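Local atomic coordinates of acyl-coenzyme A oxidase acox-1.1 (Caenorhabditis elegans, PDB entry 5K3H), a protein that catalyses the FAD-dependent desaturation of acyl-CoA thioesters to (2E)-enoyl-CoAs, reducing oxygen to hydrogen peroxide, in the first step of peroxisomal beta-oxidation. Residues M440-A445 with E530-S535; P465-L470 with R536-L541. One frame throughout, in Å; residues are numbered along the deposited sequence.

Contact 1 (M440-A445 with E530-S535)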
ATOM      1  N   MET B 440       6.261  18.437  -6.313  1.00 41.31           N
ATOM      2  CA  MET B 440       5.746  18.465  -7.676  1.00 41.02           C
ATOM      3  C   MET B 440       4.398  19.182  -7.733  1.00 30.96           C
ATOM      4  O   MET B 440       4.161  19.988  -8.649  1.00 30.71           O
ATOM      5  CB  MET B 440       5.633  17.058  -8.263  1.00 51.94           C
ATOM      6  CG  MET B 440       6.950  16.336  -8.463  1.00 59.86           C
ATOM      7  SD  MET B 440       6.734  14.671  -9.157  1.00 79.82           S
ATOM      8  CE  MET B 440       6.382  13.600  -7.758  1.00 78.75           C
ATOM      9  N   LEU B 441       3.508  18.927  -6.760  1.00 32.72           N
ATOM     10  CA  LEU B 441       2.203  19.580  -6.806  1.00 32.11           C
ATOM     11  C   LEU B 441       2.309  21.065  -6.509  1.00 35.43           C
ATOM     12  O   LEU B 441       1.627  21.876  -7.146  1.00 34.04           O
ATOM     13  CB  LEU B 441       1.216  18.947  -5.826  1.00 29.37           C
ATOM     14  CG  LEU B 441       0.658  17.594  -6.209  1.00 28.71           C
ATOM     15  CD1 LEU B 441      -0.132  17.069  -5.035  1.00 28.67           C
ATOM     16  CD2 LEU B 441      -0.183  17.678  -7.481  1.00 29.65           C
ATOM     17  N   LEU B 442       3.160  21.451  -5.558  1.00 32.76           N
ATOM     18  CA  LEU B 442       3.269  22.872  -5.238  1.00 34.22           C
ATOM     19  C   LEU B 442       4.021  23.649  -6.336  1.00 32.37           C
ATOM     20  O   LEU B 442       3.821  24.862  -6.473  1.00 33.49           O
ATOM     21  CB  LEU B 442       3.886  23.011  -3.833  1.00 35.81           C
ATOM     22  CG  LEU B 442       2.934  22.745  -2.630  1.00 35.53           C
ATOM     23  CD1 LEU B 442       3.653  22.710  -1.299  1.00 35.34           C
ATOM     24  CD2 LEU B 442       1.853  23.800  -2.534  1.00 31.25           C
ATOM     25  N   GLN B 443       4.827  22.973  -7.157  1.00 33.69           N
ATOM     26  CA  GLN B 443       5.357  23.613  -8.356  1.00 32.78           C
ATOM     27  C   GLN B 443       4.247  23.939  -9.365  1.00 29.16           C
ATOM     28  O   GLN B 443       4.250  25.015  -9.976  1.00 31.83           O
ATOM     29  CB  GLN B 443       6.396  22.704  -8.987  1.00 38.49           C
ATOM     30  CG  GLN B 443       6.933  23.181 -10.310  1.00 47.26           C
ATOM     31  CD  GLN B 443       8.135  22.374 -10.700  1.00 57.46           C
ATOM     32  OE1 GLN B 443       8.308  22.004 -11.869  1.00 65.22           O
ATOM     33  NE2 GLN B 443       8.971  22.058  -9.709  1.00 59.27           N
ATOM     34  N   LEU B 444       3.300  23.017  -9.576  1.00 30.67           N
ATOM     35  CA  LEU B 444       2.116  23.352 -10.365  1.00 27.85           C
ATOM     36  C   LEU B 444       1.294  24.440  -9.683  1.00 26.99           C
ATOM     37  O   LEU B 444       0.727  25.316 -10.349  1.00 23.57           O
ATOM     38  CB  LEU B 444       1.272  22.093 -10.611  1.00 27.08           C
ATOM     39  CG  LEU B 444      -0.119  22.194 -11.263  1.00 27.71           C
ATOM     40  CD1 LEU B 444      -0.089  22.950 -12.582  1.00 25.51           C
ATOM     41  CD2 LEU B 444      -0.682  20.791 -11.476  1.00 27.62           C
ATOM     42  N   ALA B 445       1.216  24.402  -8.355  1.00 26.91           N
ATOM     43  CA  ALA B 445       0.452  25.415  -7.629  1.00 27.25           C
ATOM     44  C   ALA B 445       0.953  26.822  -7.918  1.00 27.72           C
ATOM     45  O   ALA B 445       0.151  27.746  -8.069  1.00 24.34           O
ATOM     46  CB  ALA B 445       0.509  25.145  -6.127  1.00 28.01           C
ATOM     47  N   GLU B 530      -4.827  23.696   0.529  1.00 22.60           N
ATOM     48  CA  GLU B 530      -5.804  24.142  -0.460  1.00 23.50           C
ATOM     49  C   GLU B 530      -5.157  24.312  -1.828  1.00 24.35           C
ATOM     50  O   GLU B 530      -5.799  24.069  -2.850  1.00 24.31           O
ATOM     51  CB  GLU B 530      -6.455  25.466  -0.012  1.00 23.28           C
ATOM     52  CG  GLU B 530      -7.285  25.373   1.277  1.00 24.02           C
ATOM     53  CD  GLU B 530      -8.553  24.535   1.143  1.00 25.87           C
ATOM     54  OE1 GLU B 530      -9.256  24.684   0.142  1.00 28.08           O
ATOM     55  OE2 GLU B 530      -8.868  23.729   2.038  1.00 28.20           O
ATOM     56  N   LEU B 531      -3.899  24.751  -1.867  1.00 21.43           N
ATOM     57  CA  LEU B 531      -3.227  24.962  -3.144  1.00 22.25           C
ATOM     58  C   LEU B 531      -2.972  23.644  -3.855  1.00 22.35           C
ATOM     59  O   LEU B 531      -3.074  23.569  -5.079  1.00 22.57           O
ATOM     60  CB  LEU B 531      -1.913  25.712  -2.924  1.00 23.42           C
ATOM     61  CG  LEU B 531      -1.952  27.178  -2.458  1.00 23.78           C
ATOM     62  CD1 LEU B 531      -0.577  27.626  -1.903  1.00 25.14           C
ATOM     63  CD2 LEU B 531      -2.415  28.090  -3.600  1.00 23.46           C
ATOM     64  N   ASN B 532      -2.637  22.590  -3.104  1.00 24.65           N
ATOM     65  CA  ASN B 532      -2.424  21.283  -3.721  1.00 24.30           C
ATOM     66  C   ASN B 532      -3.712  20.685  -4.258  1.00 23.77           C
ATOM     67  O   ASN B 532      -3.699  20.017  -5.302  1.00 23.73           O
ATOM     68  CB  ASN B 532      -1.806  20.310  -2.727  1.00 23.82           C
ATOM     69  CG  ASN B 532      -0.336  20.440  -2.651  1.00 23.43           C
ATOM     70  OD1 ASN B 532       0.266  21.244  -3.360  1.00 22.79           O
ATOM     71  ND2 ASN B 532       0.274  19.610  -1.835  1.00 24.05           N
ATOM     72  N   ARG B 533      -4.824  20.872  -3.534  1.00 19.47           N
ATOM     73  CA  ARG B 533      -6.117  20.416  -4.032  1.00 19.83           C
ATOM     74  C   ARG B 533      -6.389  20.973  -5.424  1.00 19.58           C
ATOM     75  O   ARG B 533      -6.878  20.256  -6.307  1.00 20.56           O
ATOM     76  CB  ARG B 533      -7.225  20.819  -3.053  1.00 21.38           C
ATOM     77  CG  ARG B 533      -7.227  20.012  -1.762  1.00 23.12           C
ATOM     78  CD  ARG B 533      -8.253  20.495  -0.714  1.00 27.43           C
ATOM     79  NE  ARG B 533      -8.222  19.585   0.440  1.00 31.21           N
ATOM     80  CZ  ARG B 533      -8.615  19.886   1.671  1.00 36.38           C
ATOM     81  NH1 ARG B 533      -9.092  21.094   1.944  1.00 43.77           N
ATOM     82  NH2 ARG B 533      -8.517  18.978   2.635  1.00 44.04           N
ATOM     83  N   ALA B 534      -6.055  22.247  -5.642  1.00 20.94           N
ATOM     84  CA  ALA B 534      -6.253  22.867  -6.944  1.00 19.98           C
ATOM     85  C   ALA B 534      -5.379  22.222  -8.012  1.00 20.30           C
ATOM     86  O   ALA B 534      -5.819  22.028  -9.157  1.00 20.67           O
ATOM     87  CB  ALA B 534      -5.954  24.352  -6.842  1.00 19.69           C
ATOM     88  N   SER B 535      -4.124  21.916  -7.667  1.00 20.78           N
ATOM     89  CA  SER B 535      -3.206  21.323  -8.630  1.00 20.76           C
ATOM     90  C   SER B 535      -3.691  19.949  -9.074  1.00 21.18           C
ATOM     91  O   SER B 535      -3.549  19.575 -10.248  1.00 21.39           O
ATOM     92  CB  SER B 535      -1.804  21.234  -8.019  1.00 20.96           C
ATOM     93  OG  SER B 535      -1.387  22.483  -7.495  1.00 20.94           O
TER
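Ser535 sits where two helices cross almost perpendicularly, with its CB and hydroxyl fitted against the turn formed by Leu441, Leu444 and Ala445. Its OG stands beside its own backbone N, anti to the carbonyl carbon (chi1 -52°), and so lies 3.1 Å from Leu441 O across the interface. Leu531 O, one turn back in the same helix, is at the same distance from Ser535 OG, so the one hydroxyl proton can serve either carbonyl, but not both fully. Leu441 O already receives the helical bond from Ala445 N, and the hydroxyl approaches it as a possible second donor. Leu444 reaches the same serine with its CD2: CG anti to the backbone N (chi1 172°) brings Leu444 CD2 to 3.7 Å from Ser535 CB, while Ala445 CB packs 4.1 Å from Leu531 CB. This is a helix-helix crossing in the all-helical C-terminal part of the acyl-CoA oxidase fold; the axes of 440-445 and 530-535 approach to 8.3 Å at 85°, a spacing compatible with the small Ser535 and Ala445 at the interface. The turn of helix 520-553 that carries Ser535 also serves a nucleotide site, since Arg533, Ala534 and Ser535 belong to the ATP site shared between the dimer partners, and Leu441 also packs on Ser392 of that site. Asn532 lies across Leu441 and Leu442 at roughly right angles to both. Its OD1 rests 3.5 Å from Leu441 CB and 3.1 Å from Leu442 CD2, and the other subunit adds Thr339 to its surroundings. An alanine here would lose the whole carboxamide and would probably loosen the packing against both leucines and against Thr339 of the second subunit.

Contact 2 (P465-L470 with R536-L541)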
ATOM      1  N   PRO B 465      -2.959  27.813 -23.332  1.00 36.33           N
ATOM      2  CA  PRO B 465      -4.135  26.994 -23.691  1.00 35.38           C
ATOM      3  C   PRO B 465      -4.558  25.994 -22.625  1.00 32.32           C
ATOM      4  O   PRO B 465      -5.759  25.766 -22.447  1.00 33.43           O
ATOM      5  CB  PRO B 465      -3.690  26.296 -24.986  1.00 36.98           C
ATOM      6  CG  PRO B 465      -2.205  26.362 -24.989  1.00 37.35           C
ATOM      7  CD  PRO B 465      -1.847  27.638 -24.281  1.00 37.39           C
ATOM      8  N   LEU B 466      -3.615  25.385 -21.910  1.00 32.86           N
ATOM      9  CA  LEU B 466      -3.957  24.406 -20.885  1.00 31.95           C
ATOM     10  C   LEU B 466      -4.563  25.056 -19.643  1.00 29.52           C
ATOM     11  O   LEU B 466      -5.071  24.361 -18.754  1.00 29.72           O
ATOM     12  CB  LEU B 466      -2.713  23.601 -20.533  1.00 32.76           C
ATOM     13  CG  LEU B 466      -2.108  22.840 -21.718  1.00 33.25           C
ATOM     14  CD1 LEU B 466      -0.852  22.075 -21.323  1.00 34.62           C
ATOM     15  CD2 LEU B 466      -3.153  21.910 -22.309  1.00 34.35           C
ATOM     16  N   VAL B 467      -4.549  26.386 -19.567  1.00 30.06           N
ATOM     17  CA  VAL B 467      -4.988  27.093 -18.373  1.00 28.66           C
ATOM     18  C   VAL B 467      -6.027  28.161 -18.692  1.00 27.54           C
ATOM     19  O   VAL B 467      -6.516  28.841 -17.779  1.00 27.69           O
ATOM     20  CB  VAL B 467      -3.757  27.678 -17.630  1.00 27.81           C
ATOM     21  CG1 VAL B 467      -3.380  29.062 -18.037  1.00 26.35           C
ATOM     22  CG2 VAL B 467      -3.869  27.492 -16.158  1.00 28.65           C
ATOM     23  N   ALA B 468      -6.452  28.247 -19.962  1.00 26.37           N
ATOM     24  CA  ALA B 468      -7.428  29.239 -20.414  1.00 26.89           C
ATOM     25  C   ALA B 468      -8.764  29.080 -19.728  1.00 26.31           C
ATOM     26  O   ALA B 468      -9.480  30.065 -19.546  1.00 28.00           O
ATOM     27  CB  ALA B 468      -7.645  29.120 -21.916  1.00 26.08           C
ATOM     28  N   TYR B 469      -9.144  27.843 -19.401  1.00 24.36           N
ATOM     29  CA  TYR B 469     -10.402  27.607 -18.710  1.00 23.33           C
ATOM     30  C   TYR B 469     -10.481  28.412 -17.419  1.00 23.97           C
ATOM     31  O   TYR B 469     -11.578  28.576 -16.870  1.00 23.87           O
ATOM     32  CB  TYR B 469     -10.572  26.108 -18.435  1.00 22.51           C
ATOM     33  CG  TYR B 469      -9.767  25.574 -17.269  1.00 21.60           C
ATOM     34  CD1 TYR B 469      -8.432  25.246 -17.415  1.00 21.48           C
ATOM     35  CD2 TYR B 469     -10.364  25.369 -16.022  1.00 20.91           C
ATOM     36  CE1 TYR B 469      -7.698  24.759 -16.342  1.00 21.46           C
ATOM     37  CE2 TYR B 469      -9.645  24.880 -14.950  1.00 21.17           C
ATOM     38  CZ  TYR B 469      -8.314  24.580 -15.112  1.00 21.10           C
ATOM     39  OH  TYR B 469      -7.580  24.080 -14.060  1.00 20.85           O
ATOM     40  N   LEU B 470      -9.330  28.852 -16.884  1.00 23.77           N
ATOM     41  CA  LEU B 470      -9.347  29.659 -15.670  1.00 24.50           C
ATOM     42  C   LEU B 470      -9.949  31.035 -15.927  1.00 24.49           C
ATOM     43  O   LEU B 470     -10.462  31.670 -14.992  1.00 24.36           O
ATOM     44  CB  LEU B 470      -7.941  29.789 -15.070  1.00 25.03           C
ATOM     45  CG  LEU B 470      -7.361  28.540 -14.405  1.00 26.08           C
ATOM     46  CD1 LEU B 470      -6.019  28.872 -13.784  1.00 25.52           C
ATOM     47  CD2 LEU B 470      -8.349  27.958 -13.369  1.00 26.03           C
ATOM     48  N   ARG B 536      -4.241  19.173  -8.136  1.00 19.20           N
ATOM     49  CA  ARG B 536      -4.792  17.852  -8.448  1.00 19.72           C
ATOM     50  C   ARG B 536      -6.037  17.943  -9.334  1.00 19.67           C
ATOM     51  O   ARG B 536      -6.198  17.168 -10.282  1.00 19.69           O
ATOM     52  CB  ARG B 536      -5.119  17.112  -7.149  1.00 20.63           C
ATOM     53  CG  ARG B 536      -3.902  16.712  -6.341  1.00 22.35           C
ATOM     54  CD  ARG B 536      -4.252  15.693  -5.260  1.00 23.75           C
ATOM     55  NE  ARG B 536      -3.226  15.626  -4.230  1.00 27.38           N
ATOM     56  CZ  ARG B 536      -3.298  16.255  -3.062  1.00 28.28           C
ATOM     57  NH1 ARG B 536      -4.374  16.962  -2.774  1.00 28.38           N
ATOM     58  NH2 ARG B 536      -2.304  16.168  -2.183  1.00 31.31           N
ATOM     59  N   LEU B 537      -6.969  18.839  -9.007  1.00 20.69           N
ATOM     60  CA  LEU B 537      -8.167  18.958  -9.832  1.00 20.05           C
ATOM     61  C   LEU B 537      -7.803  19.360 -11.257  1.00 18.80           C
ATOM     62  O   LEU B 537      -8.362  18.845 -12.225  1.00 18.98           O
ATOM     63  CB  LEU B 537      -9.139  19.953  -9.194  1.00 19.95           C
ATOM     64  CG  LEU B 537      -9.768  19.521  -7.858  1.00 20.25           C
ATOM     65  CD1 LEU B 537     -10.472  20.674  -7.200  1.00 19.96           C
ATOM     66  CD2 LEU B 537     -10.750  18.356  -8.065  1.00 20.37           C
ATOM     67  N   HIS B 538      -6.844  20.263 -11.399  1.00 20.54           N
ATOM     68  CA  HIS B 538      -6.400  20.678 -12.721  1.00 19.83           C
ATOM     69  C   HIS B 538      -5.789  19.504 -13.479  1.00 19.88           C
ATOM     70  O   HIS B 538      -6.095  19.282 -14.664  1.00 19.06           O
ATOM     71  CB  HIS B 538      -5.410  21.828 -12.548  1.00 19.67           C
ATOM     72  CG  HIS B 538      -4.698  22.213 -13.800  1.00 19.64           C
ATOM     73  ND1 HIS B 538      -5.239  23.088 -14.721  1.00 19.54           N
ATOM     74  CD2 HIS B 538      -3.464  21.885 -14.260  1.00 19.28           C
ATOM     75  CE1 HIS B 538      -4.377  23.262 -15.707  1.00 19.58           C
ATOM     76  NE2 HIS B 538      -3.291  22.550 -15.448  1.00 19.57           N
ATOM     77  N   THR B 539      -4.960  18.710 -12.787  1.00 20.34           N
ATOM     78  CA  THR B 539      -4.307  17.570 -13.414  1.00 20.48           C
ATOM     79  C   THR B 539      -5.330  16.507 -13.809  1.00 20.12           C
ATOM     80  O   THR B 539      -5.283  15.986 -14.928  1.00 19.60           O
ATOM     81  CB  THR B 539      -3.252  16.997 -12.456  1.00 20.91           C
ATOM     82  OG1 THR B 539      -2.310  18.025 -12.116  1.00 20.95           O
ATOM     83  CG2 THR B 539      -2.517  15.832 -13.101  1.00 20.72           C
ATOM     84  N   ARG B 540      -6.287  16.213 -12.917  1.00 19.98           N
ATOM     85  CA  ARG B 540      -7.357  15.272 -13.240  1.00 19.73           C
ATOM     86  C   ARG B 540      -8.218  15.781 -14.396  1.00 19.93           C
ATOM     87  O   ARG B 540      -8.684  14.987 -15.226  1.00 19.50           O
ATOM     88  CB  ARG B 540      -8.204  14.981 -11.995  1.00 19.55           C
ATOM     89  CG  ARG B 540      -7.390  14.290 -10.896  1.00 20.26           C
ATOM     90  CD  ARG B 540      -8.114  14.154  -9.569  1.00 20.55           C
ATOM     91  NE  ARG B 540      -9.128  13.108  -9.584  1.00 20.80           N
ATOM     92  CZ  ARG B 540      -9.771  12.679  -8.503  1.00 21.55           C
ATOM     93  NH1 ARG B 540      -9.507  13.202  -7.322  1.00 21.57           N
ATOM     94  NH2 ARG B 540     -10.676  11.726  -8.592  1.00 22.80           N
ATOM     95  N   LEU B 541      -8.469  17.090 -14.457  1.00 19.26           N
ATOM     96  CA  LEU B 541      -9.221  17.630 -15.589  1.00 19.69           C
ATOM     97  C   LEU B 541      -8.503  17.369 -16.912  1.00 20.08           C
ATOM     98  O   LEU B 541      -9.134  16.983 -17.904  1.00 19.66           O
ATOM     99  CB  LEU B 541      -9.467  19.124 -15.389  1.00 19.99           C
ATOM    100  CG  LEU B 541      -9.800  19.933 -16.647  1.00 20.06           C
ATOM    101  CD1 LEU B 541     -11.168  19.521 -17.218  1.00 20.19           C
ATOM    102  CD2 LEU B 541      -9.757  21.420 -16.316  1.00 20.35           C
TER
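His538 and Tyr469 bury the most surface in this contact, and they meet through a short hydrogen bond of 2.6 Å between Tyr469 OH and His538 ND1, in which either partner could be the donor. The imidazole reaches out from helix 520-553 with CG anti to the backbone N (chi1 170°), which carries its ND1 edge to the phenol. The two rings meet rim to rim, neither over the face of the other; their planes differ by 18° and their centroids lie 5.6 Å apart. On the same imidazole, CE1 lies 3.3 Å from Leu466 O, near the ring plane, so the histidine edge faces a carbonyl as well as a hydroxyl. The arrangement ties the loop between helices 437-456 and 489-515, which turns into a short 3-10 segment at Tyr469, to the long helix of the C-terminal helical part. Tyr469 holds its ring in the crowded position between backbone N and carbonyl carbon (chi1 78°). Leu541, one turn beyond His538, aims CD2 over the centre of that ring in a CH-pi contact, 3.7 Å from the centroid. Leu470 CG covers the opposite face, toward the rim, and Tyr469 also packs on Ala499 of helix 489-515.

Overall arrangement
Contacts 1 and 2 occupy consecutive stretches of one helix, 520-553, and their centres are 12 Å apart on the same side of the chain's centre. Along the chain the segments alternate: 440-445, then 465-470, then 530-535, then 536-541. One helix therefore receives first helix 437-456 and then the loop that follows it. The two contacts touch directly, Leu444 CD2 packing 3.3 Å from Thr539 OG1 and Leu441 CD1 meeting the Arg536 guanidinium group. Arg536 completes the ATP-binding run begun by Arg533, Ala534 and Ser535, so the ATP-binding run on this helix spans both contacts.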